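Local coordinates for putative uncharacterized protein (Dictyostelium purpureum, PDB 4R12), which probably serves as an essential, putatively substrate-recruiting subunit of gamma-secretase, the complex that cleaves membrane proteins such as Notch receptors within the membrane, at residues N315-Q327 / P381-N393. Numbering follows the deposited sequence.
Sequences NFTKISTIIELNQ and PPSSSMSFLKKTN. With NAG (2-acetamido-2-deoxy-beta-D-glucopyranose), chain B.
Ile322 drives its CD1 methyl against the root of the Phe388 ring, 3.5 Å from CG of Phe388. Its CG1 branch lies anti to the carbonyl carbon (chi1 -65°), which leaves CG2 to rest near the Ser385 hydroxyl. Phe316 CE1 approaches the same ring obliquely, 3.8 Å from Phe388 CD2, while Ile319 CD1 adds a looser touch. Phe316 CZ meets CB of Lys391 and the CG2 methyl of Thr392, whose hydroxyl turns to Lys394 N.

At the polar end, Glu324, extended with CG anti to its backbone N (chi1 180°), brings its carboxylate to the N-H groups of Ser384 and Ser385, at the N-terminal side of helix 385-389. Glu324 OE1 accepts from Ser385 N at 2.8 Å, on the syn side but 34° out of the carboxylate plane, and from Ser385 OG at 2.7 Å through its anti lone pair. Glu324 OE2 takes Ser384 N (2.8 Å) and, from above that plane, Asn326 ND2 (2.9 Å). Four bonds fix this buried group, and the N-H groups would probably stabilise its negative charge. A glutamine here, with NH2 replacing one oxygen, would probably leave two of these donors without their acceptor.

In the large lobe, related to M28 zinc exopeptidases, Ile322 and Phe388 join helix 385-389 to one face of the sheet where strand 319-325 runs between parallel strands 214-220 and 397-401; helix 276-287 packs against Phe316 and Phe388.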
loop_
_atom_site.group_PDB
_atom_site.type_symbol
_atom_site.label_atom_id
_atom_site.label_comp_id
_atom_site.label_asym_id
_atom_site.label_seq_id
_atom_site.Cartn_x
_atom_site.Cartn_y
_atom_site.Cartn_z
ATOM N N ASN A 315 12.917 5.485 22.325
ATOM C CA ASN A 315 12.818 4.479 23.371
ATOM C C ASN A 315 11.446 3.853 23.326
ATOM O O ASN A 315 10.495 4.515 23.535
ATOM C CB ASN A 315 13.064 5.132 24.722
ATOM C CG ASN A 315 13.009 4.161 25.879
ATOM O OD1 ASN A 315 12.462 3.100 25.780
ATOM N ND2 ASN A 315 13.573 4.557 26.986
ATOM N N PHE A 316 11.367 2.575 23.019
ATOM C CA PHE A 316 10.102 1.905 22.877
ATOM C C PHE A 316 9.187 2.159 24.041
ATOM O O PHE A 316 8.045 2.424 23.871
ATOM C CB PHE A 316 10.278 0.407 22.688
ATOM C CG PHE A 316 8.994 -0.339 22.500
ATOM C CD1 PHE A 316 8.445 -0.474 21.272
ATOM C CD2 PHE A 316 8.356 -0.918 23.553
ATOM C CE1 PHE A 316 7.277 -1.154 21.086
ATOM C CE2 PHE A 316 7.204 -1.614 23.386
ATOM C CZ PHE A 316 6.654 -1.732 22.146
ATOM N N THR A 317 9.733 2.095 25.233
ATOM C CA THR A 317 8.928 2.217 26.420
ATOM C C THR A 317 8.389 3.611 26.655
ATOM O O THR A 317 7.465 3.758 27.385
ATOM C CB THR A 317 9.642 1.667 27.661
ATOM O OG1 THR A 317 10.735 2.496 27.975
ATOM C CG2 THR A 317 10.146 0.312 27.400
ATOM N N LYS A 318 8.961 4.619 26.016
ATOM C CA LYS A 318 8.407 5.962 26.058
ATOM C C LYS A 318 7.187 6.181 25.175
ATOM O O LYS A 318 6.534 7.187 25.293
ATOM C CB LYS A 318 9.426 6.990 25.676
ATOM C CG LYS A 318 10.537 7.201 26.652
ATOM C CD LYS A 318 10.084 7.762 27.967
ATOM C CE LYS A 318 11.247 7.725 28.937
ATOM N NZ LYS A 318 11.196 8.773 29.965
ATOM N N ILE A 319 6.903 5.254 24.278
ATOM C CA ILE A 319 5.672 5.360 23.491
ATOM C C ILE A 319 4.475 5.160 24.429
ATOM O O ILE A 319 4.312 4.103 25.050
ATOM C CB ILE A 319 5.648 4.346 22.328
ATOM C CG1 ILE A 319 6.853 4.574 21.412
ATOM C CG2 ILE A 319 4.362 4.470 21.522
ATOM C CD1 ILE A 319 7.093 3.444 20.418
ATOM N N SER A 320 3.653 6.192 24.554
ATOM C CA SER A 320 2.646 6.226 25.612
ATOM C C SER A 320 1.220 6.266 25.064
ATOM O O SER A 320 0.262 6.181 25.833
ATOM C CB SER A 320 2.881 7.434 26.519
ATOM O OG SER A 320 2.610 8.641 25.820
ATOM N N THR A 321 1.097 6.398 23.743
ATOM C CA THR A 321 -0.197 6.432 23.063
ATOM C C THR A 321 -0.006 6.082 21.600
ATOM O O THR A 321 0.889 6.607 20.960
ATOM C CB THR A 321 -0.867 7.821 23.139
ATOM O OG1 THR A 321 -1.145 8.161 24.505
ATOM C CG2 THR A 321 -2.167 7.829 22.347
ATOM N N ILE A 322 -0.837 5.195 21.067
ATOM C CA ILE A 322 -0.765 4.890 19.645
ATOM C C ILE A 322 -2.092 5.202 18.974
ATOM O O ILE A 322 -3.135 4.699 19.389
ATOM C CB ILE A 322 -0.401 3.411 19.397
ATOM C CG1 ILE A 322 1.014 3.123 19.912
ATOM C CG2 ILE A 322 -0.514 3.085 17.914
ATOM C CD1 ILE A 322 1.415 1.654 19.819
ATOM N N ILE A 323 -2.048 6.043 17.949
ATOM C CA ILE A 323 -3.200 6.311 17.106
ATOM C C ILE A 323 -2.932 5.757 15.693
ATOM O O ILE A 323 -1.926 6.104 15.072
ATOM C CB ILE A 323 -3.493 7.829 17.015
ATOM C CG1 ILE A 323 -3.486 8.468 18.409
ATOM C CG2 ILE A 323 -4.810 8.094 16.297
ATOM C CD1 ILE A 323 -4.632 8.008 19.284
ATOM N N GLU A 324 -3.825 4.910 15.191
ATOM C CA GLU A 324 -3.676 4.372 13.848
ATOM C C GLU A 324 -4.861 4.741 12.968
ATOM O O GLU A 324 -6.015 4.637 13.381
ATOM C CB GLU A 324 -3.523 2.845 13.865
ATOM C CG GLU A 324 -3.361 2.237 12.451
ATOM C CD GLU A 324 -3.155 0.735 12.475
ATOM O OE1 GLU A 324 -3.082 0.166 13.594
ATOM O OE2 GLU A 324 -3.084 0.117 11.379
ATOM N N LEU A 325 -4.560 5.178 11.751
ATOM C CA LEU A 325 -5.580 5.382 10.737
ATOM C C LEU A 325 -5.665 4.122 9.875
ATOM O O LEU A 325 -4.662 3.676 9.349
ATOM C CB LEU A 325 -5.242 6.601 9.877
ATOM C CG LEU A 325 -4.942 7.867 10.677
ATOM C CD1 LEU A 325 -4.754 9.017 9.706
ATOM C CD2 LEU A 325 -6.067 8.163 11.676
ATOM N N ASN A 326 -6.851 3.536 9.739
ATOM C CA ASN A 326 -6.936 2.300 8.975
ATOM C C ASN A 326 -8.283 2.143 8.286
ATOM O O ASN A 326 -9.231 1.575 8.858
ATOM C CB ASN A 326 -6.656 1.103 9.884
ATOM C CG ASN A 326 -6.250 -0.132 9.088
ATOM O OD1 ASN A 326 -6.997 -0.584 8.223
ATOM N ND2 ASN A 326 -5.044 -0.645 9.340
ATOM N N GLN A 327 -8.323 2.649 7.050
ATOM C CA GLN A 327 -9.520 2.813 6.202
ATOM C C GLN A 327 -10.495 3.844 6.781
ATOM O O GLN A 327 -11.385 3.510 7.575
ATOM C CB GLN A 327 -10.217 1.462 5.969
ATOM C CG GLN A 327 -9.277 0.383 5.421
ATOM C CD GLN A 327 -10.028 -0.771 4.760
ATOM O OE1 GLN A 327 -10.254 -0.770 3.546
ATOM N NE2 GLN A 327 -10.446 -1.742 5.564
ATOM N N PRO A 381 -9.591 -5.120 14.295
ATOM C CA PRO A 381 -9.476 -5.493 12.881
ATOM C C PRO A 381 -8.008 -5.587 12.498
ATOM O O PRO A 381 -7.177 -5.118 13.271
ATOM C CB PRO A 381 -10.159 -4.331 12.154
ATOM C CG PRO A 381 -9.921 -3.146 13.047
ATOM C CD PRO A 381 -9.971 -3.708 14.470
ATOM N N PRO A 382 -7.692 -6.199 11.345
ATOM C CA PRO A 382 -6.295 -6.233 10.900
ATOM C C PRO A 382 -5.693 -4.836 10.903
ATOM O O PRO A 382 -6.229 -3.942 10.249
ATOM C CB PRO A 382 -6.384 -6.779 9.469
ATOM C CG PRO A 382 -7.673 -7.494 9.401
ATOM C CD PRO A 382 -8.607 -6.806 10.362
ATOM N N SER A 383 -4.621 -4.644 11.660
ATOM C CA SER A 383 -4.052 -3.315 11.836
ATOM C C SER A 383 -2.617 -3.405 12.314
ATOM O O SER A 383 -2.227 -4.381 12.961
ATOM C CB SER A 383 -4.875 -2.498 12.837
ATOM O OG SER A 383 -4.990 -3.187 14.069
ATOM N N SER A 384 -1.846 -2.374 11.990
ATOM C CA SER A 384 -0.441 -2.284 12.361
ATOM C C SER A 384 -0.237 -2.204 13.868
ATOM O O SER A 384 0.846 -2.539 14.373
ATOM C CB SER A 384 0.194 -1.066 11.683
ATOM O OG SER A 384 0.238 -1.270 10.281
ATOM N N SER A 385 -1.264 -1.729 14.575
ATOM C CA SER A 385 -1.234 -1.670 16.034
ATOM C C SER A 385 -1.043 -3.057 16.642
ATOM O O SER A 385 -0.504 -3.199 17.735
ATOM C CB SER A 385 -2.521 -1.049 16.579
ATOM O OG SER A 385 -2.594 0.331 16.270
ATOM N N MET A 386 -1.504 -4.078 15.929
ATOM C CA MET A 386 -1.299 -5.451 16.366
ATOM C C MET A 386 0.172 -5.780 16.634
ATOM O O MET A 386 0.482 -6.586 17.523
ATOM C CB MET A 386 -1.863 -6.423 15.335
ATOM C CG MET A 386 -3.379 -6.443 15.285
ATOM S SD MET A 386 -4.000 -7.592 14.037
ATOM C CE MET A 386 -5.697 -7.772 14.571
ATOM N N SER A 387 1.079 -5.168 15.880
ATOM C CA SER A 387 2.497 -5.440 16.077
ATOM C C SER A 387 2.954 -4.912 17.429
ATOM O O SER A 387 3.763 -5.544 18.107
ATOM C CB SER A 387 3.334 -4.825 14.953
ATOM O OG SER A 387 2.953 -5.369 13.705
ATOM N N PHE A 388 2.436 -3.753 17.828
ATOM C CA PHE A 388 2.802 -3.186 19.127
ATOM C C PHE A 388 2.135 -3.933 20.282
ATOM O O PHE A 388 2.743 -4.129 21.335
ATOM C CB PHE A 388 2.453 -1.689 19.177
ATOM C CG PHE A 388 3.289 -0.856 18.248
ATOM C CD1 PHE A 388 2.976 -0.772 16.906
ATOM C CD2 PHE A 388 4.410 -0.184 18.715
ATOM C CE1 PHE A 388 3.756 -0.021 16.043
ATOM C CE2 PHE A 388 5.193 0.569 17.855
ATOM C CZ PHE A 388 4.867 0.640 16.515
ATOM N N LEU A 389 0.894 -4.363 20.083
ATOM C CA LEU A 389 0.158 -5.051 21.154
ATOM C C LEU A 389 0.716 -6.436 21.481
ATOM O O LEU A 389 0.432 -7.000 22.548
ATOM C CB LEU A 389 -1.316 -5.158 20.775
ATOM C CG LEU A 389 -2.023 -3.804 20.815
ATOM C CD1 LEU A 389 -3.270 -3.818 19.945
ATOM C CD2 LEU A 389 -2.351 -3.435 22.260
ATOM N N LYS A 390 1.503 -6.989 20.563
ATOM C CA LYS A 390 2.237 -8.219 20.843
ATOM C C LYS A 390 3.320 -7.979 21.882
ATOM O O LYS A 390 3.772 -8.906 22.541
ATOM C CB LYS A 390 2.870 -8.778 19.573
ATOM C CG LYS A 390 1.889 -9.278 18.535
ATOM C CD LYS A 390 2.619 -9.656 17.245
ATOM C CE LYS A 390 1.629 -9.992 16.133
ATOM N NZ LYS A 390 2.295 -10.409 14.858
ATOM N N LYS A 391 3.744 -6.729 22.013
ATOM C CA LYS A 391 4.840 -6.391 22.914
ATOM C C LYS A 391 4.361 -5.735 24.197
ATOM O O LYS A 391 4.915 -5.981 25.269
ATOM C CB LYS A 391 5.840 -5.467 22.218
ATOM C CG LYS A 391 6.453 -6.069 20.977
ATOM C CD LYS A 391 7.211 -7.360 21.275
ATOM C CE LYS A 391 7.976 -7.796 20.025
ATOM N NZ LYS A 391 8.777 -9.030 20.212
ATOM N N THR A 392 3.335 -4.898 24.100
ATOM C CA THR A 392 2.829 -4.224 25.287
ATOM C C THR A 392 1.315 -4.046 25.287
ATOM O O THR A 392 0.686 -3.857 24.244
ATOM C CB THR A 392 3.483 -2.841 25.462
ATOM O OG1 THR A 392 2.946 -2.209 26.627
ATOM C CG2 THR A 392 3.216 -1.954 24.256
ATOM N N ASN A 393 0.741 -4.103 26.485
ATOM C CA ASN A 393 -0.671 -3.806 26.694
ATOM C C ASN A 393 -0.834 -2.618 27.632
ATOM O O ASN A 393 -1.936 -2.330 28.085
ATOM C CB ASN A 393 -1.402 -5.026 27.269
ATOM C CG ASN A 393 -0.585 -5.749 28.324
ATOM O OD1 ASN A 393 -0.545 -5.339 29.486
ATOM N ND2 ASN A 393 0.083 -6.829 27.922
HETATM C C1 NAG B . 13.271 4.007 28.282
HETATM C C2 NAG B . 14.516 4.122 29.118
HETATM C C3 NAG B . 14.308 3.720 30.559
HETATM C C4 NAG B . 12.933 3.977 31.120
HETATM C C5 NAG B . 11.836 3.949 30.075
HETATM C C6 NAG B . 10.534 4.507 30.568
HETATM C C7 NAG B . 16.739 3.691 28.412
HETATM C C8 NAG B . 17.579 2.856 27.514
HETATM N N2 NAG B . 15.524 3.252 28.605
HETATM O O3 NAG B . 15.255 4.392 31.374
HETATM O O4 NAG B . 12.782 2.816 31.893
HETATM O O5 NAG B . 12.255 4.693 28.961
HETATM O O6 NAG B . 10.711 5.848 30.962
HETATM O O7 NAG B . 17.150 4.686 28.923
#